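Local coordinates for protein GLB-12 (Caenorhabditis elegans, PDB 4BJA), which is a heme-binding globin with a role in redox signalling that is essential for reproduction in the worm, and may bind oxygen, at residues N26-A31 / N197-Q202; I57-V62 / P87-H92; E101-M106 / T114-L119. The protein carries 1 engineered substitution. All blocks are in the same frame, centred on the assembly; numbering follows the deposited sequence.

The three contacts lie around one heme in an all-helical globin. Contacts 1 and 3 adjoin, with centres about 11 Å apart: W117 NE1 of 114-119 probably donates a hydrogen bond to Q202 OE1 of 197-202 (2.9 Å), and L103 CD2 packs on V199 CG2 at 3.8 Å. Contact 2 lies across the chain's centre from both, its centre about 24 Å from that of contact 1 and 22 Å from that of contact 3, but it shares helix 87-108 with contact 3. Contact 2 supplies the iron ligand H92. The side chains of V199 (contact 1) and L119 (contact 3) lie about 5 and 6 Å from the heme.

Contact 1 of 3, residues N26-A31 / N197-Q202; sequences NPFDLA and NTVISQ
F28 and T198 pass each other in opposite directions, and the methyl of T198 settles over one face of the phenyl ring. A chi1 of -57° sets T198 OG1 beside the backbone N and CG2 anti to it, which aims the methyl at F28; T198 CG2 lies 3.6 Å from the F28 ring centroid and 16° off the normal, a CH-pi contact displaced toward the rim. V199 comes to the same ring at its edge, with CG2 4.0 Å from F28 CE1. These buried carbons form the tight half of the interface. Next to them Q202, bent at chi2 (-55°), meets P27 tip to tip, Q202 CD 3.7 Å from P27 CG. Its carboxamide is held from outside, OE1 accepting from R121 NH1 as well as from helix 113-126, while NE2 makes a weak bond to S201 OG. The other flank is thinner: A31 CB just reaches T198 OG1 at 3.9 Å, and that hydroxyl is bonded to K194 O. Beyond it D29 and L30, both partly exposed, take no part, and L30 packs on T198 of the second subunit. No hydrogen bond crosses between the two segments. Within 26-31, N26 caps the turn: its OD1 accepts from F28 N at 2.9 Å, with the donor above the carbonyl plane, and its main-chain O takes both D29 N and L30 N. A short capped helix preceding helix 34-46 is thus laid on the long C-terminal helix 185-214, one wall of the heme pocket in the globin fold.

Contact 2 of 3, residues I57-V62 / P87-H92; sequences IFLDIV and PKFGGH. With HEM (protoporphyrin IX containing Fe), chain B.
H92 and F89 both carry CG anti to the backbone N (chi1 -160° and -175°), and this throws the imidazole toward the heme and the phenyl toward helix 50-65. The setting is probably the distal side of a globin pocket, since by order in the chain the two helices correspond to B and E, and H92 to the distal histidine, here bound to iron. The F89 ring meets three residues of 57-62. Its CZ faces the main chain edge-on, 3.7 Å from F58 C. V62 comes tip to tip, CG1 3.7 Å from F89 CE1, and L59 crosses at about a right angle with CD2 3.5 Å from F89 CE2. F58 reaches past this cluster to the imidazole. The edge of H92 is directed at the face of F58 in an offset edge-to-face pair with planes at 82°. The closest atoms of the pair are F58 CZ and H92 ND1 at 3.5 Å. F58 thus backs the iron ligand; in turn I61 CD1 lies over one face of F58, and F96 joins as a further edge-to-face partner of that ring. One turn before H92, K88 O lies 2.6 Å from HEM O2D, so close that the propionate probably carries a proton. H127 takes the other axial position, making the iron six-coordinate. H92 NE2 binds FE at 2.1 Å, and the imidazole is set almost symmetrically, with H92 CD2 and CE1 each 3.1 Å from FE.

Contact 3 of 3, residues E101-M106 / T114-L119; sequences EQLTSM and TGAWQL
Two successive globin helices, corresponding by their order to E and F, run nearly antiparallel here (152°) on the way into and out of the short turn that joins them. Their axes approach to 8.9 Å, and the backbones come closest where CA of L103 is 5.5 Å from CA of A116, small residues of 114-119 letting the other helix in. M106 spans the gap. Its CB stands 4.2 Å from A116 CB. CG is anti to its own carbonyl carbon, and the chain continues extended through chi2 (-172°), so that SD comes down on the main chain between G115 and A116, 3.5 Å from G115 C. With no side chain on G115, the sulphur rests directly against the peptide. There the M106 chain bends at chi3 (-76°) and swings the methyl along helix 113-126: M106 CE lies 3.6 Å from L119 CD2 and 3.7 Å from G115 O. M106 and L119 cross at about a right angle. L119, its CG anti to the backbone N, sends CD2 back between the residues of the first helix, close to CB of L103 as well as to M106. The deeper side is filled by L103, whose CD1 abuts A116 CB at 3.5 Å. No hydrogen bond links the two segments, so apolar carbons and one sulphur carry the interface. Further on, L103 also packs against F195 of helix 185-214, while W117 leaves the other side of its helix to cover P27 and F28. On the more exposed side the contact thins out to a single aliphatic touch, Q102 CB on L119 CD2 at 4.0 Å.

Contact 1 of 3, residues N26-A31 / N197-Q202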
loop_
_atom_site.group_PDB
_atom_site.type_symbol
_atom_site.label_atom_id
_atom_site.label_comp_id
_atom_site.label_asym_id
_atom_site.label_seq_id
_atom_site.Cartn_x
_atom_site.Cartn_y
_atom_site.Cartn_z
ATOM N N ASN A 26 -7.457 1.878 -1.044
ATOM C CA ASN A 26 -6.797 1.493 -2.335
ATOM C C ASN A 26 -5.536 2.354 -2.549
ATOM O O ASN A 26 -5.647 3.552 -2.652
ATOM C CB ASN A 26 -7.833 1.841 -3.423
ATOM C CG ASN A 26 -7.416 1.485 -4.807
ATOM O OD1 ASN A 26 -6.219 1.438 -5.155
ATOM N ND2 ASN A 26 -8.413 1.281 -5.655
ATOM N N PRO A 27 -4.337 1.750 -2.639
ATOM C CA PRO A 27 -3.126 2.586 -2.669
ATOM C C PRO A 27 -2.991 3.336 -3.975
ATOM O O PRO A 27 -2.288 4.316 -4.025
ATOM C CB PRO A 27 -1.979 1.583 -2.482
ATOM C CG PRO A 27 -2.553 0.278 -3.021
ATOM C CD PRO A 27 -4.027 0.318 -2.572
ATOM N N PHE A 28 -3.685 2.889 -5.023
ATOM C CA PHE A 28 -3.645 3.619 -6.271
ATOM C C PHE A 28 -4.444 4.901 -6.163
ATOM O O PHE A 28 -4.250 5.834 -6.938
ATOM C CB PHE A 28 -4.149 2.750 -7.447
ATOM C CG PHE A 28 -3.250 1.627 -7.759
ATOM C CD1 PHE A 28 -2.092 1.876 -8.491
ATOM C CD2 PHE A 28 -3.506 0.343 -7.281
ATOM C CE1 PHE A 28 -1.201 0.825 -8.752
ATOM C CE2 PHE A 28 -2.630 -0.714 -7.532
ATOM C CZ PHE A 28 -1.463 -0.451 -8.284
ATOM N N ASP A 29 -5.385 4.948 -5.229
ATOM C CA ASP A 29 -6.049 6.215 -4.999
ATOM C C ASP A 29 -5.269 7.072 -4.033
ATOM O O ASP A 29 -5.381 8.286 -4.098
ATOM C CB ASP A 29 -7.493 5.978 -4.518
ATOM C CG ASP A 29 -8.312 7.277 -4.480
ATOM O OD1 ASP A 29 -8.039 8.224 -5.257
ATOM O OD2 ASP A 29 -9.221 7.361 -3.627
ATOM N N LEU A 30 -4.500 6.469 -3.130
ATOM C CA LEU A 30 -3.735 7.235 -2.139
ATOM C C LEU A 30 -2.411 7.803 -2.641
ATOM O O LEU A 30 -2.036 8.941 -2.315
ATOM C CB LEU A 30 -3.494 6.366 -0.901
ATOM C CG LEU A 30 -4.774 5.807 -0.268
ATOM C CD1 LEU A 30 -4.377 4.987 0.949
ATOM C CD2 LEU A 30 -5.781 6.910 0.104
ATOM N N ALA A 31 -1.728 7.029 -3.477
ATOM C CA ALA A 31 -0.409 7.428 -4.007
ATOM C C ALA A 31 -0.519 8.304 -5.232
ATOM O O ALA A 31 0.455 9.008 -5.587
ATOM C CB ALA A 31 0.422 6.166 -4.313
ATOM N N ASN A 197 6.072 1.477 -8.209
ATOM C CA ASN A 197 6.301 0.974 -6.855
ATOM C C ASN A 197 5.040 0.429 -6.186
ATOM O O ASN A 197 5.094 -0.548 -5.450
ATOM C CB ASN A 197 6.994 2.040 -5.991
ATOM C CG ASN A 197 8.491 2.123 -6.352
ATOM O OD1 ASN A 197 9.141 1.086 -6.442
ATOM N ND2 ASN A 197 9.021 3.295 -6.533
ATOM N N THR A 198 3.913 1.048 -6.487
ATOM C CA THR A 198 2.642 0.541 -5.963
ATOM C C THR A 198 2.278 -0.783 -6.658
ATOM O O THR A 198 1.744 -1.681 -6.011
ATOM C CB THR A 198 1.508 1.587 -6.124
ATOM O OG1 THR A 198 1.922 2.786 -5.441
ATOM C CG2 THR A 198 0.216 1.093 -5.510
ATOM N N VAL A 199 2.583 -0.916 -7.962
ATOM C CA VAL A 199 2.364 -2.201 -8.598
ATOM C C VAL A 199 3.228 -3.283 -7.928
ATOM O O VAL A 199 2.749 -4.368 -7.581
ATOM C CB VAL A 199 2.645 -2.125 -10.112
ATOM C CG1 VAL A 199 2.623 -3.532 -10.711
ATOM C CG2 VAL A 199 1.566 -1.172 -10.785
ATOM N N ILE A 200 4.494 -2.965 -7.670
ATOM C CA ILE A 200 5.356 -3.937 -6.969
ATOM C C ILE A 200 4.774 -4.315 -5.611
ATOM O O ILE A 200 4.670 -5.488 -5.285
ATOM C CB ILE A 200 6.757 -3.371 -6.716
ATOM C CG1 ILE A 200 7.476 -3.174 -8.048
ATOM C CG2 ILE A 200 7.572 -4.390 -5.852
ATOM C CD1 ILE A 200 8.792 -2.315 -7.934
ATOM N N SER A 201 4.392 -3.321 -4.805
ATOM C CA SER A 201 3.951 -3.653 -3.450
ATOM C C SER A 201 2.670 -4.511 -3.481
ATOM O O SER A 201 2.561 -5.468 -2.711
ATOM C CB SER A 201 3.759 -2.407 -2.627
ATOM O OG SER A 201 2.637 -1.723 -3.082
ATOM N N GLN A 202 1.726 -4.188 -4.377
ATOM C CA GLN A 202 0.457 -4.932 -4.373
ATOM C C GLN A 202 0.597 -6.316 -4.981
ATOM O O GLN A 202 -0.048 -7.270 -4.510
ATOM C CB GLN A 202 -0.625 -4.110 -5.072
ATOM C CG GLN A 202 -0.873 -2.816 -4.292
ATOM C CD GLN A 202 -1.208 -3.117 -2.827
ATOM O OE1 GLN A 202 -2.243 -3.705 -2.540
ATOM N NE2 GLN A 202 -0.292 -2.769 -1.899
#

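Contact 2 of 3, residues I57-V62 / P87-H92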
loop_
_atom_site.group_PDB
_atom_site.type_symbol
_atom_site.label_atom_id
_atom_site.label_comp_id
_atom_site.label_asym_id
_atom_site.label_seq_id
_atom_site.Cartn_x
_atom_site.Cartn_y
_atom_site.Cartn_z
ATOM N N ILE A 57 12.777 -4.232 -23.101
ATOM C CA ILE A 57 13.087 -4.228 -21.680
ATOM C C ILE A 57 13.128 -5.667 -21.118
ATOM O O ILE A 57 14.019 -6.006 -20.343
ATOM C CB ILE A 57 12.156 -3.267 -20.886
ATOM C CG1 ILE A 57 12.401 -1.823 -21.359
ATOM C CG2 ILE A 57 12.386 -3.420 -19.311
ATOM C CD1 ILE A 57 11.411 -0.788 -20.878
ATOM N N PHE A 58 12.181 -6.534 -21.500
ATOM C CA PHE A 58 12.256 -7.912 -21.088
ATOM C C PHE A 58 13.503 -8.603 -21.653
ATOM O O PHE A 58 14.066 -9.455 -20.984
ATOM C CB PHE A 58 10.968 -8.696 -21.434
ATOM C CG PHE A 58 10.001 -8.673 -20.309
ATOM C CD1 PHE A 58 10.218 -9.468 -19.187
ATOM C CD2 PHE A 58 8.920 -7.778 -20.340
ATOM C CE1 PHE A 58 9.290 -9.456 -18.092
ATOM C CE2 PHE A 58 8.012 -7.751 -19.245
ATOM C CZ PHE A 58 8.197 -8.571 -18.153
ATOM N N LEU A 59 13.917 -8.235 -22.860
ATOM C CA LEU A 59 15.176 -8.821 -23.386
ATOM C C LEU A 59 16.341 -8.409 -22.473
ATOM O O LEU A 59 17.132 -9.253 -22.057
ATOM C CB LEU A 59 15.430 -8.409 -24.827
ATOM C CG LEU A 59 14.533 -9.084 -25.878
ATOM C CD1 LEU A 59 14.717 -8.428 -27.244
ATOM C CD2 LEU A 59 14.790 -10.587 -25.969
ATOM N N ASP A 60 16.417 -7.134 -22.096
ATOM C CA ASP A 60 17.443 -6.744 -21.095
ATOM C C ASP A 60 17.321 -7.489 -19.756
ATOM O O ASP A 60 18.294 -7.930 -19.196
ATOM C CB ASP A 60 17.370 -5.245 -20.825
ATOM C CG ASP A 60 17.841 -4.417 -21.988
ATOM O OD1 ASP A 60 18.346 -4.974 -22.984
ATOM O OD2 ASP A 60 17.707 -3.165 -21.905
ATOM N N ILE A 61 16.107 -7.637 -19.227
ATOM C CA ILE A 61 15.928 -8.348 -17.981
ATOM C C ILE A 61 16.511 -9.773 -18.012
ATOM O O ILE A 61 17.277 -10.167 -17.111
ATOM C CB ILE A 61 14.429 -8.447 -17.630
ATOM C CG1 ILE A 61 13.931 -7.043 -17.199
ATOM C CG2 ILE A 61 14.211 -9.467 -16.491
ATOM C CD1 ILE A 61 12.376 -6.953 -17.114
ATOM N N VAL A 62 16.130 -10.558 -19.022
ATOM C CA VAL A 62 16.537 -11.957 -19.035
ATOM C C VAL A 62 17.981 -12.136 -19.512
ATOM O O VAL A 62 18.638 -13.090 -19.130
ATOM C CB VAL A 62 15.577 -12.863 -19.823
ATOM C CG1 VAL A 62 14.149 -12.660 -19.254
ATOM C CG2 VAL A 62 15.646 -12.596 -21.291
ATOM N N PRO A 87 7.468 -19.003 -27.156
ATOM C CA PRO A 87 6.066 -18.820 -26.718
ATOM C C PRO A 87 5.913 -18.280 -25.339
ATOM O O PRO A 87 5.059 -17.391 -25.156
ATOM C CB PRO A 87 5.478 -20.226 -26.762
ATOM C CG PRO A 87 6.477 -21.085 -27.409
ATOM C CD PRO A 87 7.758 -20.378 -27.627
ATOM N N LYS A 88 6.655 -18.808 -24.360
ATOM C CA LYS A 88 6.453 -18.322 -22.966
ATOM C C LYS A 88 6.978 -16.906 -22.838
ATOM O O LYS A 88 6.394 -16.074 -22.131
ATOM C CB LYS A 88 7.131 -19.222 -21.940
ATOM C CG LYS A 88 6.596 -20.648 -21.836
ATOM C CD LYS A 88 7.051 -21.379 -20.554
ATOM C CE LYS A 88 6.576 -20.688 -19.227
ATOM N NZ LYS A 88 7.215 -21.310 -17.963
ATOM N N PHE A 89 8.075 -16.620 -23.540
ATOM C CA PHE A 89 8.710 -15.291 -23.434
ATOM C C PHE A 89 7.920 -14.201 -24.192
ATOM O O PHE A 89 7.533 -13.172 -23.600
ATOM C CB PHE A 89 10.164 -15.375 -23.888
ATOM C CG PHE A 89 10.926 -14.068 -23.700
ATOM C CD1 PHE A 89 11.340 -13.663 -22.426
ATOM C CD2 PHE A 89 11.174 -13.242 -24.791
ATOM C CE1 PHE A 89 12.060 -12.432 -22.274
ATOM C CE2 PHE A 89 11.899 -12.040 -24.663
ATOM C CZ PHE A 89 12.299 -11.622 -23.385
ATOM N N GLY A 90 7.634 -14.431 -25.484
ATOM C CA GLY A 90 6.850 -13.509 -26.268
ATOM C C GLY A 90 5.455 -13.432 -25.623
ATOM O O GLY A 90 4.850 -12.365 -25.625
ATOM N N GLY A 91 4.975 -14.535 -25.031
ATOM C CA GLY A 91 3.620 -14.531 -24.389
ATOM C C GLY A 91 3.626 -13.586 -23.204
ATOM O O GLY A 91 2.656 -12.837 -22.960
ATOM N N HIS A 92 4.718 -13.621 -22.458
ATOM C CA HIS A 92 4.778 -12.798 -21.274
ATOM C C HIS A 92 4.855 -11.327 -21.623
ATOM O O HIS A 92 4.310 -10.482 -20.890
ATOM C CB HIS A 92 5.949 -13.189 -20.391
ATOM C CG HIS A 92 5.765 -12.722 -18.992
ATOM N ND1 HIS A 92 6.393 -11.602 -18.494
ATOM C CD2 HIS A 92 4.933 -13.160 -18.014
ATOM C CE1 HIS A 92 5.998 -11.402 -17.240
ATOM N NE2 HIS A 92 5.113 -12.330 -16.928
HETATM C CHA HEM B . 1.749 -14.686 -16.500
HETATM C CHB HEM B . 2.190 -9.947 -15.609
HETATM C CHC HEM B . 6.321 -10.763 -13.290
HETATM C CHD HEM B . 6.272 -15.315 -14.862
HETATM C C1A HEM B . 1.500 -13.360 -16.403
HETATM C C2A HEM B . 0.272 -12.703 -16.815
HETATM C C3A HEM B . 0.429 -11.393 -16.557
HETATM C C4A HEM B . 1.744 -11.190 -15.991
HETATM C CMA HEM B . -0.566 -10.228 -16.815
HETATM C CAA HEM B . -0.970 -13.440 -17.414
HETATM C CBA HEM B . -2.203 -13.278 -16.512
HETATM C CGA HEM B . -1.888 -13.901 -15.226
HETATM O O1A HEM B . -1.390 -15.063 -15.228
HETATM O O2A HEM B . -2.100 -13.190 -14.208
HETATM C C1B HEM B . 3.317 -9.807 -14.855
HETATM C C2B HEM B . 3.720 -8.574 -14.188
HETATM C C3B HEM B . 4.835 -8.802 -13.554
HETATM C C4B HEM B . 5.206 -10.174 -13.794
HETATM C CMB HEM B . 2.931 -7.255 -14.222
HETATM C CAB HEM B . 5.575 -7.752 -12.683
HETATM C CBB HEM B . 6.852 -7.909 -12.434
HETATM C C1C HEM B . 6.657 -12.057 -13.499
HETATM C C2C HEM B . 7.854 -12.695 -13.009
HETATM C C3C HEM B . 7.842 -13.948 -13.428
HETATM C C4C HEM B . 6.659 -14.151 -14.234
HETATM C CMC HEM B . 8.913 -12.006 -12.116
HETATM C CAC HEM B . 8.951 -14.981 -13.122
HETATM C CBC HEM B . 8.606 -16.257 -13.135
HETATM C C1D HEM B . 5.105 -15.529 -15.504
HETATM C C2D HEM B . 4.798 -16.697 -16.275
HETATM C C3D HEM B . 3.401 -16.500 -16.771
HETATM C C4D HEM B . 2.982 -15.229 -16.251
HETATM C CMD HEM B . 5.690 -17.926 -16.562
HETATM C CAD HEM B . 2.595 -17.448 -17.678
HETATM C CBD HEM B . 2.658 -16.851 -19.094
HETATM C CGD HEM B . 4.031 -16.901 -19.760
HETATM O O1D HEM B . 4.898 -17.726 -19.403
HETATM O O2D HEM B . 4.239 -16.104 -20.686
HETATM N NA HEM B . 2.398 -12.405 -15.910
HETATM N NB HEM B . 4.259 -10.799 -14.598
HETATM N NC HEM B . 5.959 -12.986 -14.242
HETATM N ND HEM B . 4.003 -14.666 -15.520
HETATM FE FE HEM B . 4.143 -12.721 -15.096
#

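Contact 3 of 3, residues E101-M106 / T114-L119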
loop_
_atom_site.group_PDB
_atom_site.type_symbol
_atom_site.label_atom_id
_atom_site.label_comp_id
_atom_site.label_asym_id
_atom_site.label_seq_id
_atom_site.Cartn_x
_atom_site.Cartn_y
_atom_site.Cartn_z
ATOM N N GLU A 101 -1.491 -1.648 -20.329
ATOM C CA GLU A 101 -2.461 -0.947 -21.164
ATOM C C GLU A 101 -3.775 -0.809 -20.373
ATOM O O GLU A 101 -4.369 0.261 -20.277
ATOM C CB GLU A 101 -2.722 -1.751 -22.435
ATOM C CG GLU A 101 -3.883 -1.234 -23.287
ATOM C CD GLU A 101 -3.722 0.212 -23.800
ATOM O OE1 GLU A 101 -2.630 0.853 -23.737
ATOM O OE2 GLU A 101 -4.735 0.731 -24.322
ATOM N N GLN A 102 -4.215 -1.913 -19.812
ATOM C CA GLN A 102 -5.517 -1.933 -19.110
ATOM C C GLN A 102 -5.417 -1.117 -17.839
ATOM O O GLN A 102 -6.341 -0.338 -17.474
ATOM C CB GLN A 102 -5.805 -3.346 -18.658
ATOM C CG GLN A 102 -6.156 -4.400 -19.647
ATOM C CD GLN A 102 -6.373 -5.711 -18.869
ATOM O OE1 GLN A 102 -5.472 -6.561 -18.763
ATOM N NE2 GLN A 102 -7.532 -5.812 -18.221
ATOM N N LEU A 103 -4.319 -1.327 -17.111
ATOM C CA LEU A 103 -4.160 -0.668 -15.799
ATOM C C LEU A 103 -4.097 0.863 -15.996
ATOM O O LEU A 103 -4.776 1.615 -15.275
ATOM C CB LEU A 103 -2.887 -1.222 -15.095
ATOM C CG LEU A 103 -2.482 -0.724 -13.742
ATOM C CD1 LEU A 103 -3.695 -0.739 -12.744
ATOM C CD2 LEU A 103 -1.326 -1.656 -13.277
ATOM N N THR A 104 -3.323 1.341 -16.972
ATOM C CA THR A 104 -3.210 2.802 -17.172
ATOM C C THR A 104 -4.551 3.374 -17.667
ATOM O O THR A 104 -4.931 4.469 -17.284
ATOM C CB THR A 104 -2.113 3.237 -18.126
ATOM O OG1 THR A 104 -2.288 2.613 -19.413
ATOM C CG2 THR A 104 -0.708 2.935 -17.549
ATOM N N SER A 105 -5.258 2.613 -18.482
ATOM C CA SER A 105 -6.599 3.047 -18.965
ATOM C C SER A 105 -7.582 3.121 -17.778
ATOM O O SER A 105 -8.348 4.076 -17.655
ATOM C CB SER A 105 -7.124 2.060 -20.028
ATOM O OG SER A 105 -8.402 2.511 -20.496
ATOM N N MET A 106 -7.582 2.104 -16.935
ATOM C CA MET A 106 -8.515 2.100 -15.807
ATOM C C MET A 106 -8.229 3.253 -14.894
ATOM O O MET A 106 -9.170 3.871 -14.376
ATOM C CB MET A 106 -8.516 0.779 -15.046
ATOM C CG MET A 106 -9.304 -0.361 -15.787
ATOM S SD MET A 106 -9.471 -1.805 -14.781
ATOM C CE MET A 106 -7.854 -2.449 -14.909
ATOM N N THR A 114 -11.227 0.707 -8.505
ATOM C CA THR A 114 -11.499 -0.625 -8.024
ATOM C C THR A 114 -10.951 -1.678 -8.968
ATOM O O THR A 114 -10.227 -2.561 -8.548
ATOM C CB THR A 114 -13.037 -0.825 -7.842
ATOM O OG1 THR A 114 -13.432 0.009 -6.751
ATOM C CG2 THR A 114 -13.372 -2.268 -7.520
ATOM N N GLY A 115 -11.273 -1.550 -10.247
ATOM C CA GLY A 115 -10.810 -2.553 -11.214
ATOM C C GLY A 115 -9.290 -2.539 -11.339
ATOM O O GLY A 115 -8.682 -3.567 -11.530
ATOM N N ALA A 116 -8.681 -1.374 -11.191
ATOM C CA ALA A 116 -7.202 -1.272 -11.296
ATOM C C ALA A 116 -6.575 -2.042 -10.143
ATOM O O ALA A 116 -5.674 -2.885 -10.346
ATOM C CB ALA A 116 -6.774 0.152 -11.262
ATOM N N TRP A 117 -7.033 -1.778 -8.921
ATOM C CA TRP A 117 -6.479 -2.498 -7.768
ATOM C C TRP A 117 -6.754 -3.992 -7.855
ATOM O O TRP A 117 -5.875 -4.843 -7.580
ATOM C CB TRP A 117 -7.035 -1.846 -6.482
ATOM C CG TRP A 117 -6.351 -2.246 -5.226
ATOM C CD1 TRP A 117 -5.047 -2.726 -5.059
ATOM C CD2 TRP A 117 -6.906 -2.132 -3.924
ATOM N NE1 TRP A 117 -4.805 -2.927 -3.710
ATOM C CE2 TRP A 117 -5.935 -2.586 -3.000
ATOM C CE3 TRP A 117 -8.157 -1.701 -3.447
ATOM C CZ2 TRP A 117 -6.162 -2.596 -1.612
ATOM C CZ3 TRP A 117 -8.382 -1.724 -2.049
ATOM C CH2 TRP A 117 -7.386 -2.167 -1.165
ATOM N N GLN A 118 -7.985 -4.343 -8.246
ATOM C CA GLN A 118 -8.335 -5.760 -8.367
ATOM C C GLN A 118 -7.431 -6.491 -9.386
ATOM O O GLN A 118 -7.029 -7.636 -9.149
ATOM C CB GLN A 118 -9.778 -5.940 -8.818
ATOM C CG GLN A 118 -10.809 -5.641 -7.691
ATOM C CD GLN A 118 -12.236 -5.607 -8.243
ATOM O OE1 GLN A 118 -12.446 -5.442 -9.446
ATOM N NE2 GLN A 118 -13.208 -5.754 -7.369
ATOM N N LEU A 119 -7.176 -5.838 -10.512
ATOM C CA LEU A 119 -6.293 -6.389 -11.577
ATOM C C LEU A 119 -4.915 -6.682 -11.001
ATOM O O LEU A 119 -4.355 -7.781 -11.198
ATOM C CB LEU A 119 -6.213 -5.427 -12.768
ATOM C CG LEU A 119 -5.178 -5.839 -13.860
ATOM C CD1 LEU A 119 -5.507 -7.194 -14.490
ATOM C CD2 LEU A 119 -5.085 -4.786 -14.945
#